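Local structure of sulfoquinovosidase (Escherichia coli, 5AEG) at residues A229-E237 / L584-E595; L483-L491 / T602-G610. The protein hydrolyses sulfoquinovosyl diacylglycerides and simpler sulfoquinovosides such as sulfoquinovosyl glycerol, releasing sulfoquinovose for sulfoglycolysis. All blocks are in the same frame, centred on the assembly; numbering follows the deposited sequence.

Interaction 1: A229-E237 / L584-E595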
loop_
_atom_site.group_PDB
_atom_site.type_symbol
_atom_site.label_atom_id
_atom_site.label_comp_id
_atom_site.label_asym_id
_atom_site.label_seq_id
_atom_site.Cartn_x
_atom_site.Cartn_y
_atom_site.Cartn_z
ATOM N N ALA A 229 20.680 7.292 -9.723
ATOM C CA ALA A 229 21.228 6.059 -10.238
ATOM C C ALA A 229 21.136 6.010 -11.744
ATOM O O ALA A 229 20.451 6.811 -12.383
ATOM C CB ALA A 229 20.608 4.819 -9.524
ATOM N N ASP A 230 21.893 5.076 -12.314
ATOM C CA ASP A 230 21.998 4.860 -13.739
ATOM C C ASP A 230 20.850 4.118 -14.333
ATOM O O ASP A 230 20.489 4.390 -15.527
ATOM C CB ASP A 230 23.290 4.073 -14.082
ATOM C CG ASP A 230 24.547 4.970 -13.964
ATOM O OD1 ASP A 230 24.364 6.245 -13.973
ATOM O OD2 ASP A 230 25.660 4.406 -13.818
ATOM N N THR A 231 20.201 3.294 -13.501
ATOM C CA THR A 231 18.998 2.541 -13.928
ATOM C C THR A 231 17.921 2.593 -12.811
ATOM O O THR A 231 18.234 2.778 -11.643
ATOM C CB THR A 231 19.302 1.060 -14.158
ATOM O OG1 THR A 231 19.728 0.489 -12.940
ATOM C CG2 THR A 231 20.426 0.844 -15.216
ATOM N N TYR A 232 16.691 2.370 -13.201
ATOM C CA TYR A 232 15.590 2.267 -12.170
ATOM C C TYR A 232 15.804 1.145 -11.240
ATOM O O TYR A 232 15.530 1.267 -10.032
ATOM C CB TYR A 232 14.155 2.196 -12.835
ATOM C CG TYR A 232 13.893 3.438 -13.572
ATOM C CD1 TYR A 232 13.607 4.638 -12.887
ATOM C CD2 TYR A 232 13.956 3.474 -14.942
ATOM C CE1 TYR A 232 13.441 5.839 -13.576
ATOM C CE2 TYR A 232 13.783 4.649 -15.631
ATOM C CZ TYR A 232 13.518 5.833 -14.943
ATOM O OH TYR A 232 13.408 6.979 -15.660
ATOM N N ILE A 233 16.258 -0.008 -11.765
ATOM C CA ILE A 233 16.548 -1.123 -10.918
ATOM C C ILE A 233 17.568 -0.792 -9.816
ATOM O O ILE A 233 17.410 -1.183 -8.635
ATOM C CB ILE A 233 17.004 -2.341 -11.793
ATOM C CG1 ILE A 233 15.776 -2.921 -12.499
ATOM C CG2 ILE A 233 17.717 -3.377 -10.974
ATOM C CD1 ILE A 233 16.121 -3.938 -13.540
ATOM N N SER A 234 18.639 -0.086 -10.211
ATOM C CA SER A 234 19.637 0.362 -9.231
ATOM C C SER A 234 19.005 1.381 -8.245
ATOM O O SER A 234 19.279 1.380 -7.082
ATOM C CB SER A 234 20.866 1.019 -9.962
ATOM O OG SER A 234 21.763 1.417 -8.959
ATOM N N LEU A 235 18.194 2.260 -8.801
ATOM C CA LEU A 235 17.514 3.259 -7.983
ATOM C C LEU A 235 16.681 2.596 -6.867
ATOM O O LEU A 235 16.762 3.005 -5.712
ATOM C CB LEU A 235 16.749 4.208 -8.859
ATOM C CG LEU A 235 16.242 5.439 -8.112
ATOM C CD1 LEU A 235 17.421 6.318 -7.664
ATOM C CD2 LEU A 235 15.285 6.212 -8.970
ATOM N N LEU A 236 16.008 1.491 -7.174
ATOM C CA LEU A 236 15.153 0.802 -6.201
ATOM C C LEU A 236 15.944 0.059 -5.182
ATOM O O LEU A 236 15.574 -0.026 -4.016
ATOM C CB LEU A 236 14.077 -0.117 -6.906
ATOM C CG LEU A 236 13.030 0.617 -7.758
ATOM C CD1 LEU A 236 12.091 -0.406 -8.305
ATOM C CD2 LEU A 236 12.216 1.621 -6.971
ATOM N N GLU A 237 17.084 -0.490 -5.606
ATOM C CA GLU A 237 18.061 -1.005 -4.672
ATOM C C GLU A 237 18.520 0.090 -3.681
ATOM O O GLU A 237 18.578 -0.167 -2.496
ATOM C CB GLU A 237 19.254 -1.660 -5.404
ATOM C CG GLU A 237 20.247 -2.250 -4.422
ATOM C CD GLU A 237 21.413 -2.958 -5.089
ATOM O OE1 GLU A 237 21.668 -2.714 -6.288
ATOM O OE2 GLU A 237 22.089 -3.728 -4.379
ATOM N N LEU A 584 14.123 -5.352 -5.859
ATOM C CA LEU A 584 13.631 -5.479 -7.198
ATOM C C LEU A 584 12.195 -6.100 -7.052
ATOM O O LEU A 584 12.060 -7.238 -6.619
ATOM C CB LEU A 584 14.456 -6.460 -7.990
ATOM C CG LEU A 584 14.091 -6.695 -9.424
ATOM C CD1 LEU A 584 14.012 -5.501 -10.308
ATOM C CD2 LEU A 584 15.016 -7.714 -10.038
ATOM N N PRO A 585 11.173 -5.263 -7.260
ATOM C CA PRO A 585 9.791 -5.783 -6.905
ATOM C C PRO A 585 9.259 -6.925 -7.790
ATOM O O PRO A 585 9.657 -7.106 -8.941
ATOM C CB PRO A 585 8.933 -4.545 -7.030
ATOM C CG PRO A 585 9.581 -3.792 -8.203
ATOM C CD PRO A 585 11.093 -3.937 -7.900
ATOM N N VAL A 586 8.307 -7.675 -7.238
ATOM C CA VAL A 586 7.767 -8.851 -7.939
ATOM C C VAL A 586 6.882 -8.459 -9.096
ATOM O O VAL A 586 6.998 -9.017 -10.173
ATOM C CB VAL A 586 7.041 -9.811 -6.964
ATOM C CG1 VAL A 586 6.533 -11.032 -7.710
ATOM C CG2 VAL A 586 8.016 -10.234 -5.877
ATOM N N MET A 587 6.018 -7.439 -8.920
ATOM C CA MET A 587 5.270 -6.935 -10.013
ATOM C C MET A 587 5.919 -5.616 -10.396
ATOM O O MET A 587 6.057 -4.723 -9.578
ATOM C CB MET A 587 3.782 -6.720 -9.604
ATOM C CG MET A 587 3.089 -7.992 -9.309
ATOM S SD MET A 587 1.506 -7.821 -8.361
ATOM C CE MET A 587 0.474 -6.989 -9.519
ATOM N N ARG A 588 6.335 -5.539 -11.666
ATOM C CA ARG A 588 7.200 -4.478 -12.122
ATOM C C ARG A 588 6.616 -3.603 -13.207
ATOM O O ARG A 588 6.005 -4.104 -14.203
ATOM C CB ARG A 588 8.499 -5.155 -12.687
ATOM C CG ARG A 588 9.199 -6.011 -11.664
ATOM C CD ARG A 588 10.416 -6.773 -12.214
ATOM N NE ARG A 588 10.869 -7.795 -11.306
ATOM C CZ ARG A 588 11.881 -8.644 -11.548
ATOM N NH1 ARG A 588 12.581 -8.580 -12.686
ATOM N NH2 ARG A 588 12.198 -9.589 -10.682
ATOM N N PRO A 589 6.895 -2.283 -13.155
ATOM C CA PRO A 589 6.586 -1.377 -14.224
ATOM C C PRO A 589 7.419 -1.816 -15.459
ATOM O O PRO A 589 8.548 -2.244 -15.247
ATOM C CB PRO A 589 7.080 -0.021 -13.685
ATOM C CG PRO A 589 7.076 -0.190 -12.196
ATOM C CD PRO A 589 7.464 -1.596 -11.979
ATOM N N LEU A 590 6.845 -1.768 -16.645
ATOM C CA LEU A 590 7.577 -2.271 -17.864
ATOM C C LEU A 590 8.922 -1.489 -18.094
ATOM O O LEU A 590 9.905 -2.071 -18.602
ATOM C CB LEU A 590 6.762 -2.173 -19.075
ATOM C CG LEU A 590 5.920 -3.422 -19.435
ATOM C CD1 LEU A 590 4.820 -3.787 -18.422
ATOM C CD2 LEU A 590 5.326 -3.305 -20.806
ATOM N N PHE A 591 8.977 -0.242 -17.641
ATOM C CA PHE A 591 10.162 0.598 -17.869
ATOM C C PHE A 591 11.315 0.171 -16.995
ATOM O O PHE A 591 12.408 0.566 -17.282
ATOM C CB PHE A 591 9.836 2.086 -17.820
ATOM C CG PHE A 591 9.275 2.556 -16.504
ATOM C CD1 PHE A 591 10.074 2.678 -15.398
ATOM C CD2 PHE A 591 7.966 2.848 -16.409
ATOM C CE1 PHE A 591 9.545 3.160 -14.190
ATOM C CE2 PHE A 591 7.412 3.284 -15.208
ATOM C CZ PHE A 591 8.205 3.471 -14.121
ATOM N N LEU A 592 11.136 -0.713 -15.997
ATOM C CA LEU A 592 12.266 -1.263 -15.298
ATOM C C LEU A 592 13.175 -2.089 -16.256
ATOM O O LEU A 592 14.415 -2.172 -16.019
ATOM C CB LEU A 592 11.929 -2.150 -14.149
ATOM C CG LEU A 592 11.213 -1.573 -12.922
ATOM C CD1 LEU A 592 11.245 -2.522 -11.755
ATOM C CD2 LEU A 592 11.708 -0.209 -12.569
ATOM N N HIS A 593 12.557 -2.701 -17.261
ATOM C CA HIS A 593 13.299 -3.582 -18.197
ATOM C C HIS A 593 13.325 -3.099 -19.607
ATOM O O HIS A 593 14.037 -3.703 -20.391
ATOM C CB HIS A 593 12.807 -5.024 -18.114
ATOM C CG HIS A 593 13.012 -5.630 -16.801
ATOM N ND1 HIS A 593 14.278 -5.797 -16.239
ATOM C CD2 HIS A 593 12.115 -6.060 -15.860
ATOM C CE1 HIS A 593 14.147 -6.334 -15.038
ATOM N NE2 HIS A 593 12.845 -6.512 -14.795
ATOM N N TYR A 594 12.524 -2.095 -19.986
ATOM C CA TYR A 594 12.383 -1.553 -21.351
ATOM C C TYR A 594 12.550 -0.035 -21.213
ATOM O O TYR A 594 11.741 0.720 -21.638
ATOM C CB TYR A 594 11.022 -1.974 -22.043
ATOM C CG TYR A 594 10.957 -3.472 -22.127
ATOM C CD1 TYR A 594 11.533 -4.155 -23.226
ATOM C CD2 TYR A 594 10.451 -4.238 -21.084
ATOM C CE1 TYR A 594 11.615 -5.560 -23.242
ATOM C CE2 TYR A 594 10.464 -5.652 -21.118
ATOM C CZ TYR A 594 10.996 -6.314 -22.226
ATOM O OH TYR A 594 11.141 -7.679 -22.270
ATOM N N GLU A 595 13.668 0.396 -20.619
ATOM C CA GLU A 595 13.887 1.818 -20.293
ATOM C C GLU A 595 13.850 2.749 -21.440
ATOM O O GLU A 595 13.411 3.892 -21.278
ATOM C CB GLU A 595 15.235 2.027 -19.563
ATOM C CG GLU A 595 15.249 1.635 -18.117
ATOM C CD GLU A 595 16.461 2.184 -17.382
ATOM O OE1 GLU A 595 17.237 2.975 -18.010
ATOM O OE2 GLU A 595 16.615 1.905 -16.173
HETATM O O HOH W 1 16.065 -0.450 -14.878
#

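Interaction 2: L483-L491 / T602-G610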
loop_
_atom_site.group_PDB
_atom_site.type_symbol
_atom_site.label_atom_id
_atom_site.label_comp_id
_atom_site.label_asym_id
_atom_site.label_seq_id
_atom_site.Cartn_x
_atom_site.Cartn_y
_atom_site.Cartn_z
ATOM N N LEU A 483 -11.426 -3.768 -10.086
ATOM C CA LEU A 483 -10.277 -4.619 -10.395
ATOM C C LEU A 483 -9.042 -3.842 -10.945
ATOM O O LEU A 483 -7.929 -4.073 -10.492
ATOM C CB LEU A 483 -10.688 -5.788 -11.332
ATOM C CG LEU A 483 -9.713 -6.930 -11.610
ATOM C CD1 LEU A 483 -10.565 -8.088 -12.187
ATOM C CD2 LEU A 483 -8.669 -6.569 -12.664
ATOM N N ALA A 484 -9.303 -2.967 -11.906
ATOM C CA ALA A 484 -8.240 -2.207 -12.608
ATOM C C ALA A 484 -7.331 -1.438 -11.645
ATOM O O ALA A 484 -6.131 -1.324 -11.874
ATOM C CB ALA A 484 -8.823 -1.288 -13.535
ATOM N N SER A 485 -7.930 -0.847 -10.614
ATOM C CA SER A 485 -7.256 0.065 -9.714
ATOM C C SER A 485 -6.132 -0.640 -8.922
ATOM O O SER A 485 -5.219 0.021 -8.348
ATOM C CB SER A 485 -8.335 0.762 -8.809
ATOM O OG SER A 485 -8.800 -0.165 -7.825
ATOM N N VAL A 486 -6.197 -1.979 -8.831
ATOM C CA VAL A 486 -5.168 -2.732 -8.142
ATOM C C VAL A 486 -3.773 -2.613 -8.842
ATOM O O VAL A 486 -2.721 -2.680 -8.184
ATOM C CB VAL A 486 -5.580 -4.228 -7.969
ATOM C CG1 VAL A 486 -4.488 -5.000 -7.282
ATOM C CG2 VAL A 486 -6.944 -4.349 -7.218
ATOM N N VAL A 487 -3.792 -2.494 -10.168
ATOM C CA VAL A 487 -2.519 -2.425 -10.890
ATOM C C VAL A 487 -1.672 -1.156 -10.638
ATOM O O VAL A 487 -0.547 -1.280 -10.230
ATOM C CB VAL A 487 -2.675 -2.702 -12.391
ATOM C CG1 VAL A 487 -1.314 -2.833 -13.045
ATOM C CG2 VAL A 487 -3.445 -4.018 -12.612
ATOM N N PRO A 488 -2.235 0.064 -10.755
ATOM C CA PRO A 488 -1.474 1.223 -10.277
ATOM C C PRO A 488 -1.123 1.149 -8.818
ATOM O O PRO A 488 -0.040 1.586 -8.446
ATOM C CB PRO A 488 -2.336 2.440 -10.620
ATOM C CG PRO A 488 -3.664 1.908 -11.006
ATOM C CD PRO A 488 -3.472 0.445 -11.413
ATOM N N ALA A 489 -1.958 0.503 -7.990
ATOM C CA ALA A 489 -1.624 0.308 -6.581
ATOM C C ALA A 489 -0.358 -0.526 -6.406
ATOM O O ALA A 489 0.552 -0.198 -5.613
ATOM C CB ALA A 489 -2.841 -0.265 -5.877
ATOM N N ALA A 490 -0.251 -1.637 -7.139
ATOM C CA ALA A 490 0.959 -2.449 -7.093
ATOM C C ALA A 490 2.217 -1.688 -7.594
ATOM O O ALA A 490 3.280 -1.788 -7.006
ATOM C CB ALA A 490 0.809 -3.669 -7.952
ATOM N N LEU A 491 2.054 -0.977 -8.691
ATOM C CA LEU A 491 3.168 -0.371 -9.403
ATOM C C LEU A 491 3.680 0.850 -8.645
ATOM O O LEU A 491 4.900 1.041 -8.539
ATOM C CB LEU A 491 2.819 0.047 -10.780
ATOM C CG LEU A 491 2.459 -1.134 -11.731
ATOM C CD1 LEU A 491 2.064 -0.599 -13.081
ATOM C CD2 LEU A 491 3.583 -2.154 -11.841
ATOM N N THR A 602 3.798 5.479 -19.591
ATOM C CA THR A 602 2.471 5.976 -19.391
ATOM C C THR A 602 1.440 4.825 -19.154
ATOM O O THR A 602 0.279 5.100 -19.082
ATOM C CB THR A 602 2.006 6.831 -20.594
ATOM O OG1 THR A 602 2.037 6.049 -21.752
ATOM C CG2 THR A 602 2.905 8.086 -20.784
ATOM N N LEU A 603 1.901 3.587 -19.123
ATOM C CA LEU A 603 1.054 2.448 -18.902
ATOM C C LEU A 603 0.655 2.449 -17.392
ATOM O O LEU A 603 1.496 2.735 -16.494
ATOM C CB LEU A 603 1.751 1.142 -19.244
ATOM C CG LEU A 603 2.173 0.951 -20.729
ATOM C CD1 LEU A 603 2.991 -0.312 -20.848
ATOM C CD2 LEU A 603 0.983 0.936 -21.639
ATOM N N LYS A 604 -0.574 2.064 -17.163
ATOM C CA LYS A 604 -1.171 1.961 -15.768
ATOM C C LYS A 604 -1.692 0.573 -15.417
ATOM O O LYS A 604 -1.763 0.225 -14.225
ATOM C CB LYS A 604 -2.402 2.947 -15.682
ATOM C CG LYS A 604 -2.026 4.341 -15.990
ATOM C CD LYS A 604 -3.242 5.300 -16.124
ATOM C CE LYS A 604 -3.856 5.432 -14.778
ATOM N NZ LYS A 604 -4.670 6.686 -14.792
ATOM N N TYR A 605 -2.151 -0.188 -16.428
ATOM C CA TYR A 605 -2.997 -1.409 -16.219
ATOM C C TYR A 605 -2.311 -2.722 -16.734
ATOM O O TYR A 605 -2.966 -3.729 -16.927
ATOM C CB TYR A 605 -4.391 -1.170 -16.796
ATOM C CG TYR A 605 -5.072 0.033 -16.156
ATOM C CD1 TYR A 605 -5.338 0.054 -14.764
ATOM C CD2 TYR A 605 -5.440 1.149 -16.907
ATOM C CE1 TYR A 605 -5.917 1.155 -14.157
ATOM C CE2 TYR A 605 -6.058 2.247 -16.311
ATOM C CZ TYR A 605 -6.284 2.244 -14.937
ATOM O OH TYR A 605 -6.850 3.376 -14.343
ATOM N N GLN A 606 -0.985 -2.683 -16.881
ATOM C CA GLN A 606 -0.187 -3.850 -17.136
ATOM C C GLN A 606 1.148 -3.750 -16.489
ATOM O O GLN A 606 1.605 -2.680 -16.084
ATOM C CB GLN A 606 -0.066 -4.046 -18.677
ATOM C CG GLN A 606 0.542 -2.942 -19.411
ATOM C CD GLN A 606 0.750 -3.288 -20.896
ATOM O OE1 GLN A 606 -0.164 -3.096 -21.729
ATOM N NE2 GLN A 606 1.865 -3.912 -21.197
ATOM N N TYR A 607 1.757 -4.939 -16.324
ATOM C CA TYR A 607 2.907 -5.128 -15.541
ATOM C C TYR A 607 3.691 -6.309 -15.980
ATOM O O TYR A 607 3.198 -7.129 -16.735
ATOM C CB TYR A 607 2.622 -5.247 -14.014
ATOM C CG TYR A 607 1.762 -6.408 -13.623
ATOM C CD1 TYR A 607 0.336 -6.350 -13.757
ATOM C CD2 TYR A 607 2.302 -7.559 -13.099
ATOM C CE1 TYR A 607 -0.477 -7.432 -13.388
ATOM C CE2 TYR A 607 1.485 -8.655 -12.743
ATOM C CZ TYR A 607 0.099 -8.576 -12.875
ATOM O OH TYR A 607 -0.639 -9.669 -12.463
ATOM N N LEU A 608 4.932 -6.354 -15.513
ATOM C CA LEU A 608 5.762 -7.558 -15.638
ATOM C C LEU A 608 5.749 -8.317 -14.284
ATOM O O LEU A 608 5.891 -7.720 -13.208
ATOM C CB LEU A 608 7.184 -7.183 -16.004
ATOM C CG LEU A 608 7.414 -6.497 -17.325
ATOM C CD1 LEU A 608 8.854 -5.918 -17.440
ATOM C CD2 LEU A 608 7.062 -7.343 -18.507
ATOM N N LEU A 609 5.545 -9.608 -14.347
ATOM C CA LEU A 609 5.666 -10.526 -13.197
ATOM C C LEU A 609 7.043 -11.120 -13.300
ATOM O O LEU A 609 7.288 -11.941 -14.166
ATOM C CB LEU A 609 4.593 -11.599 -13.217
ATOM C CG LEU A 609 4.460 -12.572 -12.043
ATOM C CD1 LEU A 609 4.048 -11.842 -10.733
ATOM C CD2 LEU A 609 3.453 -13.670 -12.351
ATOM N N GLY A 610 7.912 -10.739 -12.369
ATOM C CA GLY A 610 9.366 -10.977 -12.520
ATOM C C GLY A 610 9.822 -10.321 -13.834
ATOM O O GLY A 610 9.206 -9.381 -14.333
#

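Interaction 1: A229-E237 / L584-E595
F591 turns the edge of its ring onto one face of Y232 in a T-shaped stack, the two centroids 5.3 Å apart and the planes at 70°; within its own segment, P589 lays CB over a face of the F591 ring. The carboxylate of E595 comes to the Y232 ring obliquely, its OE2 only 3.3 Å from CD2. E595 runs extended beyond CG (chi2 -165°), which carries this carboxylate to the helix start, where OE2 accepts the Y232 N-H at 3.0 Å in a nearly straight bond (164°). Together with T231, whose OG1 caps the helix by accepting from S234 N (3.0 Å), it shows how the open amides at a helix N-terminus are satisfied: here one by the N-cap and one by a glutamate of the GH31 C-terminal domain, docking onto helix 232-243. A water adds a third tie, taking the I233 N-H and donating to both E595 OE2 and L592 O. The other carboxylate oxygen, OE1, forms a salt bridge with K192. With an alanine in place of E595, Y232 N and the water are likely to lose their shared acceptor, and K192 its counter-charge. Beside these polar links runs an apolar seam: CD2 of L592 presses on Y232 CB (3.4 Å), I233 sets its CD1 against H593 CE1 (3.4 Å), and further along L236 lays CD1 on P585 CD, the two side chains at about a right angle.

Interaction 2: L483-L491 / T602-G610
V487 and Y605 bring their CA atoms to 5.4 Å, and P488 and K604 theirs to 5.5 Å, as the loop ahead of strand 607-609 passes over residues 484-491, leading into and along helix 486-495, without a hydrogen bond between the two segments. K604 O rests against V487 CG1 and P488 CD, each 3.3 Å away. A proline at 488 has no N-H to offer A484 O, which accepts from V487 N one residue earlier; the same oxygen meets the edge of the Y605 ring, 3.3 Å from CD1, with A484 CB and P488 CD beside CE1. The CB of K604 covers the centre of one Y605 face. Further on, V487 CG1, anti to its backbone N (chi1 -171°), reaches Y607 CD1 at 3.9 Å, and L491 spreads its two methyls along the start of the strand, CD1 on Q606 O and CD2 on Y607 CB, the L491 and Y607 side chains crossing at about a right angle. Thus helix 486-495 of the TIM-barrel domain lies between strand 607-609 with the loop before it and barrel strand 501-505, where V486 and A490 pack on H501, while F527 of helix 518-528 touches both V486 and Y607.

Overall arrangement
Strands 587-588 and 607-609 are neighbours in the C-terminal antiparallel sheet, so interactions 1 and 2 grip one piece of the fold at two places: R588 N bonds L608 O at 2.7 Å, and V586 O accepts from G610 N. Interaction 1 joins the loops flanking strand 587-588 to helix 232-243 and is partly buried. Interaction 2 couples strand 607-609 and the loop before it to barrel helix 486-495 in the interior, where apolar side chains and carbonyl oxygens meet directly. P589 packs on L491, joining the two contacts, whose centres lie about 14 Å apart. Interaction 1 mixes polar links at a helix start with apolar contact, whereas buried interaction 2 has no hydrogen bond between its segments.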